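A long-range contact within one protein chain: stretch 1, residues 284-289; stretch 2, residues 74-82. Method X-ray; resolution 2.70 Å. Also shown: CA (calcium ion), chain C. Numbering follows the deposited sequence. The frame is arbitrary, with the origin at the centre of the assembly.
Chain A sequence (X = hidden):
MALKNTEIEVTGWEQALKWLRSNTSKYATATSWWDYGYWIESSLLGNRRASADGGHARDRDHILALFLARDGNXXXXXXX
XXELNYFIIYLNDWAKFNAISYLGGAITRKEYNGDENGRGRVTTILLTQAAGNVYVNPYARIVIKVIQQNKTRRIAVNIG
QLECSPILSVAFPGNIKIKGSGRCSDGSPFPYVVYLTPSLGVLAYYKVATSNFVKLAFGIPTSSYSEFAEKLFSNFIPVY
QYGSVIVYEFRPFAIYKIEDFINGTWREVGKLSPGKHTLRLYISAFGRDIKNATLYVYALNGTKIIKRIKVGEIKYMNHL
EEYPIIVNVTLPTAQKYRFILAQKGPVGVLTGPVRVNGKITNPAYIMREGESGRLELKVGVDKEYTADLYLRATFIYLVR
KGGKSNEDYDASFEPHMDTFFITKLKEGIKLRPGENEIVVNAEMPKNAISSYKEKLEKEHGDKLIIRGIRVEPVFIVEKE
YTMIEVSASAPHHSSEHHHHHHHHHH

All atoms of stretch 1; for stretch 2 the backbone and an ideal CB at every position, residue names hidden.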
# COMPACT_ATOMS: atom_id res chain seq x y z
N SER A 284 -2.89 -13.11 0.36
CA SER A 284 -3.36 -11.82 -0.11
C SER A 284 -2.45 -11.29 -1.21
O SER A 284 -1.27 -11.07 -0.98
CB SER A 284 -3.44 -10.85 1.05
OG SER A 284 -3.66 -9.56 0.57
N ALA A 285 -2.98 -11.15 -2.43
CA ALA A 285 -2.21 -10.57 -3.54
C ALA A 285 -2.70 -9.15 -3.82
O ALA A 285 -3.89 -8.93 -4.15
CB ALA A 285 -2.30 -11.43 -4.79
N PHE A 286 -1.79 -8.19 -3.68
CA PHE A 286 -2.18 -6.79 -3.71
C PHE A 286 -1.86 -6.02 -5.01
O PHE A 286 -0.72 -5.61 -5.26
CB PHE A 286 -1.58 -6.03 -2.50
CG PHE A 286 -2.21 -4.68 -2.30
CD1 PHE A 286 -3.35 -4.54 -1.52
CD2 PHE A 286 -1.69 -3.56 -2.96
CE1 PHE A 286 -3.93 -3.30 -1.36
CE2 PHE A 286 -2.28 -2.33 -2.82
CZ PHE A 286 -3.40 -2.20 -2.01
N GLY A 287 -2.87 -5.79 -5.83
CA GLY A 287 -2.67 -5.00 -7.03
C GLY A 287 -2.20 -5.74 -8.28
O GLY A 287 -2.44 -5.26 -9.38
N ARG A 288 -1.50 -6.86 -8.13
CA ARG A 288 -1.16 -7.68 -9.29
C ARG A 288 -1.37 -9.18 -9.08
O ARG A 288 -1.26 -9.70 -7.96
CB ARG A 288 0.26 -7.39 -9.82
CG ARG A 288 1.39 -7.83 -8.93
CD ARG A 288 2.75 -7.77 -9.62
NE ARG A 288 2.91 -6.49 -10.32
CZ ARG A 288 3.76 -6.25 -11.32
NH1 ARG A 288 4.59 -7.21 -11.75
NH2 ARG A 288 3.79 -5.06 -11.88
N ASP A 289 -1.68 -9.89 -10.16
CA ASP A 289 -1.87 -11.34 -10.10
C ASP A 289 -0.61 -12.12 -9.75
O ASP A 289 0.52 -11.67 -10.02
CB ASP A 289 -2.42 -11.84 -11.44
CG ASP A 289 -3.79 -11.28 -11.76
OD1 ASP A 289 -4.61 -11.00 -10.85
OD2 ASP A 289 -4.04 -11.10 -12.95
N UNK A 74 -11.17 -1.62 -5.45
CA UNK A 74 -10.74 -0.48 -6.22
C UNK A 74 -9.47 0.15 -5.65
O UNK A 74 -8.76 0.85 -6.39
CB UNK A 74 -11.86 0.56 -6.28
N UNK A 75 -9.19 -0.09 -4.37
CA UNK A 75 -8.03 0.54 -3.73
C UNK A 75 -6.74 -0.23 -3.99
O UNK A 75 -5.66 0.19 -3.56
CB UNK A 75 -8.26 0.66 -2.22
N UNK A 76 -6.87 -1.34 -4.71
CA UNK A 76 -5.74 -2.23 -4.95
C UNK A 76 -4.90 -1.77 -6.13
O UNK A 76 -4.96 -2.25 -7.24
CB UNK A 76 -6.23 -3.66 -5.19
N UNK A 77 -4.05 -0.83 -5.84
CA UNK A 77 -3.18 -0.25 -6.80
C UNK A 77 -1.91 -1.11 -7.00
O UNK A 77 -1.44 -1.78 -6.07
CB UNK A 77 -2.82 1.17 -6.37
N UNK A 78 -1.37 -1.11 -8.21
CA UNK A 78 -0.23 -1.98 -8.49
C UNK A 78 1.12 -1.32 -8.14
O UNK A 78 1.94 -1.00 -9.03
CB UNK A 78 -0.24 -2.38 -9.97
N UNK A 79 1.35 -1.17 -6.84
CA UNK A 79 2.63 -0.61 -6.37
C UNK A 79 3.88 -1.39 -6.81
O UNK A 79 4.98 -0.81 -6.85
CB UNK A 79 2.61 -0.54 -4.84
N UNK A 80 3.71 -2.68 -7.10
CA UNK A 80 4.85 -3.48 -7.53
C UNK A 80 5.49 -2.91 -8.80
O UNK A 80 6.71 -2.85 -8.90
CB UNK A 80 4.42 -4.93 -7.76
N UNK A 81 4.67 -2.46 -9.75
CA UNK A 81 5.20 -1.92 -10.98
C UNK A 81 6.11 -0.71 -10.71
O UNK A 81 6.97 -0.42 -11.51
CB UNK A 81 4.05 -1.53 -11.91
N UNK A 82 5.93 -0.04 -9.58
CA UNK A 82 6.86 1.02 -9.17
C UNK A 82 8.05 0.54 -8.41
O UNK A 82 8.85 1.38 -8.03
CB UNK A 82 6.13 2.06 -8.31
CA CA C . -6.02 -8.65 -3.29

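Position 74 lies beyond the reach of stretch 1, with nothing of it within 5.5 Å of the ideal CB, so this contact sets no rule; many residues would serve, and the deposited one is Ile74. Position 75 also has an empty neighbourhood around its CB, which points sideways. What it offers the contact is its carbonyl, 3.6 Å from CZ of Phe286 to the backbone O, a contribution almost any residue could make. The residue is Ser75.

Position 76 is more demanding. Its CB points sideways and lies 4.0 Å from Gly287 N and 4.5 Å from Phe286 CE1, and beyond it sits a calcium ion already held by the carbonyl of Ala285. A side chain here should carry an oxygen ligand, preferably anionic, on an arm long enough to reach the metal; Glu suits best, with Gln a neutral alternative. The residue is Glu76, and its carboxylate grips the calcium with both oxygens, OE1 at 2.6 Å and OE2 at 2.5 Å, while Ala285 O binds it at 2.3 Å. Glu76 OE1 and Ala285 O therefore stand 3.1 Å apart as fellow ligands of the metal. OE1 also accepts a hydrogen bond from Gly287 N at 3.1 Å, and on the way the CG methylene lies over one face of the Phe286 ring, 4.1 Å from CG to the ring centroid, a CH-pi contact.

At 77 the CB points away, so stretch 1 asks little of the side chain; a beta-branched or other apolar residue would be compatible with the extended backbone. The residue is Val77. Its carbonyl O does the facing, 3.4 Å from Phe286 CE2 and 3.6 Å from Gly287 CA. A CB on Gly287 would fall 2.2 Å from that same Val77 O, so this close passage depends on glycine.

Position 78 has its CA nearest Gly287, 4.1 Å from CA to CA. The CB points sideways, 3.7 Å from Gly287 O, but the Arg288 guanidinium is within range of a short side chain. An acid is the obvious choice, with Asn a weaker option. Asp78 takes the t rotamer and meets the guanidinium edge with two hydrogen bonds in a salt bridge: Arg288 NE to Asp78 OD1 at 2.9 Å and Arg288 NH2 to Asp78 OD2 at 3.0 Å. A water joins OD1 to Phe286 O and to the backbone N of position 80.

From 79 to 81 the backbone angles turn helical. Position 79 has no near neighbour at its CB, but a large apolar group could reach back to Phe286. Phe79 does so, with CD1 4.2 Å from Phe286 CE2.

At 80 the CB points toward stretch 1, 3.4 Å from Arg288 NE, and a methylene could cover the guanidinium. Glu80 lays CB over one face while its end leads away. Position 81 has its CB 3.5 Å from Arg288 NH2 and pointing sideways, with the carbonyl of 78 close by, so a short hydroxyl side chain suits it, though others could fit: Ser81 donates from OG to Asp78 O at 2.9 Å. Position 82 makes no contact and is unconstrained here; it is Trp82.

Stretch 2, residues 74-82: ISEVDFESW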
# COMPACT_ATOMS: atom_id res chain seq x y z
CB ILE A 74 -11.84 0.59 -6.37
CG1 ILE A 74 -11.71 1.28 -7.73
CG2 ILE A 74 -11.81 1.62 -5.25
CD1 ILE A 74 -13.00 2.00 -8.07
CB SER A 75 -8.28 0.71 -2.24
OG SER A 75 -8.00 -0.50 -1.57
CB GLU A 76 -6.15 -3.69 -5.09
CG GLU A 76 -6.43 -4.37 -3.76
CD GLU A 76 -6.49 -5.90 -3.88
OE1 GLU A 76 -5.69 -6.49 -4.65
OE2 GLU A 76 -7.33 -6.51 -3.17
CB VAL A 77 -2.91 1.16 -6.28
CG1 VAL A 77 -1.46 1.57 -6.45
CG2 VAL A 77 -3.93 2.09 -6.89
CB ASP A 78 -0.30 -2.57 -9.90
CG ASP A 78 0.90 -3.46 -10.24
OD1 ASP A 78 1.47 -4.12 -9.35
OD2 ASP A 78 1.31 -3.50 -11.41
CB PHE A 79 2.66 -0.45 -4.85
CG PHE A 79 1.75 0.63 -4.33
CD1 PHE A 79 0.88 0.36 -3.27
CD2 PHE A 79 1.78 1.91 -4.89
CE1 PHE A 79 0.05 1.36 -2.77
CE2 PHE A 79 0.96 2.90 -4.39
CZ PHE A 79 0.09 2.63 -3.34
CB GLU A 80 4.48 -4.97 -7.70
CG GLU A 80 5.60 -5.83 -8.30
CD GLU A 80 6.89 -5.83 -7.47
OE1 GLU A 80 7.86 -6.57 -7.82
OE2 GLU A 80 6.94 -5.10 -6.45
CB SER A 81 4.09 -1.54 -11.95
OG SER A 81 3.44 -0.40 -11.46
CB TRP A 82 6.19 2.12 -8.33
CG TRP A 82 4.96 2.79 -8.91
CD1 TRP A 82 4.46 2.69 -10.20
CD2 TRP A 82 4.05 3.69 -8.21
NE1 TRP A 82 3.31 3.44 -10.34
CE2 TRP A 82 3.02 4.07 -9.17
CE3 TRP A 82 3.99 4.21 -6.93
CZ2 TRP A 82 1.99 4.94 -8.85
CZ3 TRP A 82 2.94 5.08 -6.61
CH2 TRP A 82 1.97 5.43 -7.55
O HOH W 1 -4.42 -3.12 -9.92
O HOH W 2 1.48 -4.45 -6.66
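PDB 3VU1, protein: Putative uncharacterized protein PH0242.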